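Local coordinates for protein 361aa long hypothetical D-aminopeptidase (Pyrococcus horikoshii, PDB 2DRH) that is of unknown function but belongs to peptidase family S58, related to DmpA, and may therefore act as an aminopeptidase, at residues L6-G11 and L215-V220; K260-G265 and K313-A318. All coordinates share one frame; numbering follows the deposited sequence.

Contact 1: residues L6-G11 and L215-V220; sequences LGIKIG and LTIAGV
Apolar contact between aliphatic side chains, with one carbonyl alongside, carries this meeting of two loops, and the 140 Å² buried marks it as small. Ala218 is the centre of the contact: Ala218 CB points at residues 6-11 and lies 4.1 Å from Ile8 CG2. Ala218 CB is also 4.4 Å from Ile10 CG1, so the methyl is bordered by two isoleucine branches. Ile8 has CG2 anti to the backbone N (chi1 -62° for CG1), which turns that branch toward the other loop, where it also meets Ile217 CG2 tip to tip at 4.3 Å. Between Ile8 and Ile10 the backbone takes part: Lys9 O is 4.0 Å from Ala218 CB, while the CB of Lys9 points away from residues 215-220. Beyond the pair, Leu349 and Met353 of helix 346-355 and Ile324 of helix 309-328 pack on Ile217 and Ala218.

Hydrogen bonding serves to shape one loop. Ile217 N reaches Val220 O at 2.9 Å, and Val220 N returns to Ile217 O at 3.0 Å. The positive phi of Ala218 (56°) and of Gly219 (87°) fits the result, a type I' beta turn whose first corner residue, Ala218, presents its methyl to the N-terminal loop.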
ATOM      1  N   LEU A   6     -29.888  27.534   0.223  1.00 47.95           N
ATOM      2  CA  LEU A   6     -30.775  27.140  -0.867  1.00 47.06           C
ATOM      3  C   LEU A   6     -31.749  26.063  -0.412  1.00 46.65           C
ATOM      4  O   LEU A   6     -32.547  25.562  -1.202  1.00 46.65           O
ATOM      5  CB  LEU A   6     -29.975  26.618  -2.062  1.00 46.91           C
ATOM      6  CG  LEU A   6     -29.208  27.639  -2.898  1.00 45.69           C
ATOM      7  CD1 LEU A   6     -28.581  26.935  -4.089  1.00 46.08           C
ATOM      8  CD2 LEU A   6     -30.153  28.729  -3.371  1.00 45.69           C
ATOM      9  N   GLY A   7     -31.672  25.702   0.862  1.00 46.07           N
ATOM     10  CA  GLY A   7     -32.565  24.688   1.388  1.00 45.11           C
ATOM     11  C   GLY A   7     -32.132  23.271   1.070  1.00 44.93           C
ATOM     12  O   GLY A   7     -32.784  22.315   1.494  1.00 45.38           O
ATOM     13  N   ILE A   8     -31.043  23.125   0.320  1.00 43.18           N
ATOM     14  CA  ILE A   8     -30.547  21.800  -0.033  1.00 42.35           C
ATOM     15  C   ILE A   8     -29.890  21.164   1.187  1.00 42.30           C
ATOM     16  O   ILE A   8     -28.906  21.676   1.717  1.00 42.50           O
ATOM     17  CB  ILE A   8     -29.524  21.873  -1.186  1.00 42.76           C
ATOM     18  CG1 ILE A   8     -30.197  22.452  -2.433  1.00 42.02           C
ATOM     19  CG2 ILE A   8     -28.960  20.484  -1.470  1.00 41.75           C
ATOM     20  CD1 ILE A   8     -29.261  22.660  -3.608  1.00 43.03           C
ATOM     21  N   LYS A   9     -30.449  20.045   1.631  1.00 42.15           N
ATOM     22  CA  LYS A   9     -29.940  19.343   2.799  1.00 41.40           C
ATOM     23  C   LYS A   9     -29.074  18.157   2.397  1.00 39.82           C
ATOM     24  O   LYS A   9     -29.501  17.303   1.621  1.00 40.77           O
ATOM     25  CB  LYS A   9     -31.106  18.828   3.650  1.00 43.82           C
ATOM     26  CG  LYS A   9     -32.129  19.883   4.065  1.00 46.33           C
ATOM     27  CD  LYS A   9     -33.433  19.214   4.504  1.00 45.62           C
ATOM     28  CE  LYS A   9     -34.437  20.216   5.039  1.00 45.91           C
ATOM     29  NZ  LYS A   9     -34.018  20.770   6.357  1.00 46.65           N
ATOM     30  N   ILE A  10     -27.856  18.110   2.925  1.00 37.11           N
ATOM     31  CA  ILE A  10     -26.939  17.014   2.647  1.00 34.49           C
ATOM     32  C   ILE A  10     -26.438  16.474   3.975  1.00 33.35           C
ATOM     33  O   ILE A  10     -25.864  17.209   4.775  1.00 32.64           O
ATOM     34  CB  ILE A  10     -25.738  17.479   1.790  1.00 34.64           C
ATOM     35  CG1 ILE A  10     -26.215  17.781   0.368  1.00 34.71           C
ATOM     36  CG2 ILE A  10     -24.656  16.406   1.769  1.00 32.56           C
ATOM     37  CD1 ILE A  10     -25.141  18.329  -0.532  1.00 37.01           C
ATOM     38  N   GLY A  11     -26.674  15.187   4.208  1.00 32.19           N
ATOM     39  CA  GLY A  11     -26.246  14.569   5.447  1.00 32.44           C
ATOM     40  C   GLY A  11     -27.221  14.807   6.585  1.00 32.42           C
ATOM     41  O   GLY A  11     -28.306  15.356   6.376  1.00 33.55           O
ATOM     42  N   LEU A 215     -23.409  14.525 -12.682  1.00 24.59           N
ATOM     43  CA  LEU A 215     -23.811  15.392 -11.575  1.00 24.29           C
ATOM     44  C   LEU A 215     -25.029  14.920 -10.782  1.00 25.54           C
ATOM     45  O   LEU A 215     -26.146  14.812 -11.301  1.00 25.06           O
ATOM     46  CB  LEU A 215     -24.032  16.823 -12.088  1.00 22.40           C
ATOM     47  CG  LEU A 215     -24.357  17.903 -11.041  1.00 25.20           C
ATOM     48  CD1 LEU A 215     -23.308  17.920  -9.933  1.00 21.48           C
ATOM     49  CD2 LEU A 215     -24.430  19.256 -11.726  1.00 21.16           C
ATOM     50  N   THR A 216     -24.792  14.646  -9.503  1.00 25.21           N
ATOM     51  CA  THR A 216     -25.831  14.187  -8.598  1.00 24.46           C
ATOM     52  C   THR A 216     -25.849  15.109  -7.383  1.00 24.15           C
ATOM     53  O   THR A 216     -24.851  15.217  -6.670  1.00 21.20           O
ATOM     54  CB  THR A 216     -25.535  12.758  -8.135  1.00 24.50           C
ATOM     55  OG1 THR A 216     -25.258  11.945  -9.284  1.00 23.54           O
ATOM     56  CG2 THR A 216     -26.726  12.182  -7.374  1.00 24.52           C
ATOM     57  N   ILE A 217     -26.975  15.781  -7.153  1.00 23.08           N
ATOM     58  CA  ILE A 217     -27.077  16.698  -6.018  1.00 23.36           C
ATOM     59  C   ILE A 217     -28.144  16.250  -5.040  1.00 22.93           C
ATOM     60  O   ILE A 217     -29.334  16.322  -5.329  1.00 24.46           O
ATOM     61  CB  ILE A 217     -27.388  18.144  -6.478  1.00 21.59           C
ATOM     62  CG1 ILE A 217     -26.270  18.650  -7.395  1.00 19.70           C
ATOM     63  CG2 ILE A 217     -27.516  19.061  -5.264  1.00 20.34           C
ATOM     64  CD1 ILE A 217     -26.444  20.088  -7.855  1.00 18.55           C
ATOM     65  N   ALA A 218     -27.702  15.783  -3.880  1.00 24.07           N
ATOM     66  CA  ALA A 218     -28.613  15.305  -2.852  1.00 25.39           C
ATOM     67  C   ALA A 218     -29.493  14.211  -3.437  1.00 25.82           C
ATOM     68  O   ALA A 218     -30.691  14.157  -3.172  1.00 27.24           O
ATOM     69  CB  ALA A 218     -29.473  16.458  -2.319  1.00 24.78           C
ATOM     70  N   GLY A 219     -28.885  13.353  -4.253  1.00 27.25           N
ATOM     71  CA  GLY A 219     -29.608  12.245  -4.858  1.00 27.34           C
ATOM     72  C   GLY A 219     -30.316  12.523  -6.174  1.00 27.94           C
ATOM     73  O   GLY A 219     -30.699  11.592  -6.887  1.00 26.63           O
ATOM     74  N   VAL A 220     -30.488  13.798  -6.503  1.00 28.46           N
ATOM     75  CA  VAL A 220     -31.171  14.189  -7.734  1.00 28.39           C
ATOM     76  C   VAL A 220     -30.204  14.272  -8.917  1.00 27.40           C
ATOM     77  O   VAL A 220     -29.181  14.951  -8.841  1.00 26.71           O
ATOM     78  CB  VAL A 220     -31.865  15.560  -7.554  1.00 29.56           C
ATOM     79  CG1 VAL A 220     -32.634  15.930  -8.818  1.00 31.30           C
ATOM     80  CG2 VAL A 220     -32.804  15.514  -6.346  1.00 28.66           C
TER

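Contact 2: residues K260-G265 and K313-A318; sequences KRAIVG and KATAEA
With chi1 at -63°, Thr315 holds CG2 anti to its backbone N and OG1 anti to its carbonyl carbon, so the methyl reaches helix 252-268 while the hydroxyl bonds to Leu311 O, one turn back in its own helix. Arg261 starts from CG anti to the carbonyl carbon (chi1 -61°) and bends at chi2; its CB faces the other helix, whereas its guanidinium leads away to Ala273 O of the second subunit and lies in a cation-pi contact with Phe312. Thr315 CG2 thus sits 4.1 Å from Arg261 CB and 3.8 Å from Ala262 N, meeting the backbone alongside the arginine root.

Ala316 makes the most extensive contact. Ala316 CB lies 3.6 Å from Arg261 O and 3.7 Å from Val264 CB, with the carbonyl and the root of the valine side by side in front of it. The axes of the two short segments approach to 6.9 Å at a signed crossing angle of -48°, a close pairing of helices with small residues at the crossing. Gly265, with no side chain, lets the backbones meet: Gly265 CA is 3.3 Å from Ala316 O in a CA-H...O contact, bent at the hydrogen. The two CA atoms, Gly265 and Ala316, are 4.2 Å apart.

Around this crossing, strand 198-207 borders one flank, with Val201 against Thr315. The second subunit covers another, Tyr272 of that chain packing on both Arg261 and Ala316, and its Ala267 on Val264.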
ATOM      1  N   LYS A 260      -9.866   8.235   3.335  1.00 18.60           N
ATOM      2  CA  LYS A 260     -10.629   7.341   2.462  1.00 18.20           C
ATOM      3  C   LYS A 260     -12.127   7.628   2.426  1.00 18.96           C
ATOM      4  O   LYS A 260     -12.789   7.386   1.415  1.00 16.75           O
ATOM      5  CB  LYS A 260     -10.452   5.886   2.900  1.00 19.59           C
ATOM      6  CG  LYS A 260      -9.172   5.217   2.471  1.00 20.73           C
ATOM      7  CD  LYS A 260      -9.252   3.720   2.758  1.00 20.92           C
ATOM      8  CE  LYS A 260      -7.969   2.994   2.373  1.00 22.28           C
ATOM      9  NZ  LYS A 260      -8.077   1.547   2.688  1.00 23.81           N
ATOM     10  N   ARG A 261     -12.661   8.125   3.538  1.00 18.07           N
ATOM     11  CA  ARG A 261     -14.081   8.410   3.643  1.00 17.37           C
ATOM     12  C   ARG A 261     -14.500   9.591   2.784  1.00 17.02           C
ATOM     13  O   ARG A 261     -15.684   9.758   2.463  1.00 17.16           O
ATOM     14  CB  ARG A 261     -14.450   8.636   5.117  1.00 18.58           C
ATOM     15  CG  ARG A 261     -14.169   7.418   5.992  1.00 17.10           C
ATOM     16  CD  ARG A 261     -14.839   6.167   5.411  1.00 19.43           C
ATOM     17  NE  ARG A 261     -14.684   4.981   6.249  1.00 17.31           N
ATOM     18  CZ  ARG A 261     -13.566   4.277   6.369  1.00 17.15           C
ATOM     19  NH1 ARG A 261     -12.477   4.627   5.703  1.00 19.37           N
ATOM     20  NH2 ARG A 261     -13.542   3.213   7.151  1.00 18.12           N
ATOM     21  N   ALA A 262     -13.528  10.404   2.399  1.00 16.35           N
ATOM     22  CA  ALA A 262     -13.805  11.549   1.550  1.00 18.38           C
ATOM     23  C   ALA A 262     -14.311  11.069   0.189  1.00 18.30           C
ATOM     24  O   ALA A 262     -15.072  11.769  -0.479  1.00 19.22           O
ATOM     25  CB  ALA A 262     -12.540  12.387   1.370  1.00 19.64           C
ATOM     26  N   ILE A 263     -13.895   9.873  -0.215  1.00 19.09           N
ATOM     27  CA  ILE A 263     -14.314   9.328  -1.502  1.00 20.27           C
ATOM     28  C   ILE A 263     -15.796   8.990  -1.512  1.00 21.17           C
ATOM     29  O   ILE A 263     -16.429   8.966  -2.571  1.00 21.35           O
ATOM     30  CB  ILE A 263     -13.511   8.068  -1.865  1.00 20.98           C
ATOM     31  CG1 ILE A 263     -12.022   8.389  -1.825  1.00 21.63           C
ATOM     32  CG2 ILE A 263     -13.892   7.590  -3.265  1.00 21.85           C
ATOM     33  CD1 ILE A 263     -11.628   9.555  -2.715  1.00 23.83           C
ATOM     34  N   VAL A 264     -16.357   8.721  -0.337  1.00 19.01           N
ATOM     35  CA  VAL A 264     -17.775   8.416  -0.274  1.00 18.64           C
ATOM     36  C   VAL A 264     -18.555   9.659  -0.719  1.00 19.00           C
ATOM     37  O   VAL A 264     -19.516   9.559  -1.486  1.00 19.83           O
ATOM     38  CB  VAL A 264     -18.203   8.011   1.151  1.00 20.11           C
ATOM     39  CG1 VAL A 264     -19.702   7.740   1.183  1.00 17.53           C
ATOM     40  CG2 VAL A 264     -17.443   6.766   1.586  1.00 17.27           C
ATOM     41  N   GLY A 265     -18.126  10.828  -0.248  1.00 17.98           N
ATOM     42  CA  GLY A 265     -18.786  12.066  -0.622  1.00 17.99           C
ATOM     43  C   GLY A 265     -18.609  12.351  -2.107  1.00 18.51           C
ATOM     44  O   GLY A 265     -19.539  12.786  -2.779  1.00 20.34           O
ATOM     45  N   LYS A 313     -18.662   9.454   8.686  1.00 22.42           N
ATOM     46  CA  LYS A 313     -19.862   9.959   8.028  1.00 23.33           C
ATOM     47  C   LYS A 313     -19.775  11.467   7.801  1.00 23.56           C
ATOM     48  O   LYS A 313     -20.070  11.955   6.707  1.00 22.42           O
ATOM     49  CB  LYS A 313     -21.109   9.628   8.854  1.00 26.49           C
ATOM     50  CG  LYS A 313     -22.351  10.404   8.426  1.00 30.59           C
ATOM     51  CD  LYS A 313     -23.586   9.960   9.180  1.00 33.53           C
ATOM     52  CE  LYS A 313     -23.985   8.557   8.770  1.00 37.80           C
ATOM     53  NZ  LYS A 313     -24.208   8.498   7.305  1.00 39.54           N
ATOM     54  N   ALA A 314     -19.368  12.195   8.839  1.00 21.58           N
ATOM     55  CA  ALA A 314     -19.232  13.647   8.766  1.00 20.98           C
ATOM     56  C   ALA A 314     -18.258  14.039   7.651  1.00 20.11           C
ATOM     57  O   ALA A 314     -18.440  15.050   6.986  1.00 19.82           O
ATOM     58  CB  ALA A 314     -18.738  14.199  10.119  1.00 18.41           C
ATOM     59  N   THR A 315     -17.218  13.237   7.467  1.00 20.65           N
ATOM     60  CA  THR A 315     -16.230  13.496   6.428  1.00 20.66           C
ATOM     61  C   THR A 315     -16.903  13.400   5.062  1.00 20.05           C
ATOM     62  O   THR A 315     -16.808  14.320   4.251  1.00 20.78           O
ATOM     63  CB  THR A 315     -15.074  12.469   6.491  1.00 22.08           C
ATOM     64  OG1 THR A 315     -14.395  12.596   7.745  1.00 21.42           O
ATOM     65  CG2 THR A 315     -14.074  12.698   5.343  1.00 20.66           C
ATOM     66  N   ALA A 316     -17.580  12.283   4.815  1.00 19.24           N
ATOM     67  CA  ALA A 316     -18.273  12.077   3.550  1.00 19.63           C
ATOM     68  C   ALA A 316     -19.257  13.217   3.317  1.00 20.69           C
ATOM     69  O   ALA A 316     -19.390  13.718   2.200  1.00 19.10           O
ATOM     70  CB  ALA A 316     -19.013  10.732   3.563  1.00 16.98           C
ATOM     71  N   GLU A 317     -19.948  13.628   4.376  1.00 21.38           N
ATOM     72  CA  GLU A 317     -20.914  14.717   4.260  1.00 22.17           C
ATOM     73  C   GLU A 317     -20.255  16.036   3.879  1.00 20.60           C
ATOM     74  O   GLU A 317     -20.676  16.695   2.930  1.00 22.27           O
ATOM     75  CB  GLU A 317     -21.675  14.906   5.568  1.00 23.91           C
ATOM     76  CG  GLU A 317     -22.951  14.119   5.666  1.00 26.38           C
ATOM     77  CD  GLU A 317     -23.624  14.287   7.018  1.00 27.42           C
ATOM     78  OE1 GLU A 317     -23.750  15.436   7.492  1.00 28.49           O
ATOM     79  OE2 GLU A 317     -24.032  13.270   7.603  1.00 29.27           O
ATOM     80  N   ALA A 318     -19.229  16.421   4.628  1.00 20.40           N
ATOM     81  CA  ALA A 318     -18.516  17.664   4.366  1.00 20.01           C
ATOM     82  C   ALA A 318     -18.001  17.697   2.926  1.00 20.11           C
ATOM     83  O   ALA A 318     -18.083  18.722   2.260  1.00 19.15           O
ATOM     84  CB  ALA A 318     -17.358  17.813   5.337  1.00 18.32           C
TER

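How the contacts relate
Helix 309-328 ties the two sites together: contact 2 uses its 313-318 part, while side chains of contact 1 rest on later residues, Ile10 on Glu320 and Ile217 on Ile324. The centres of contacts 1 and 2 are about 15 Å apart, yet their segments touch, with Gly11 CA 3.1 Å from Glu317 CD. Glu317 is the polar junction: its carboxylate takes the backbone N-H groups of Val12 and Phe13, just past 6-11, and forms a salt bridge with Arg190, which in turn hydrogen-bonds Ile10 O. Both contacts also reach the second subunit, through a weak bond from its Arg268 to Thr216 OG1 in contact 1 and through several residues in contact 2.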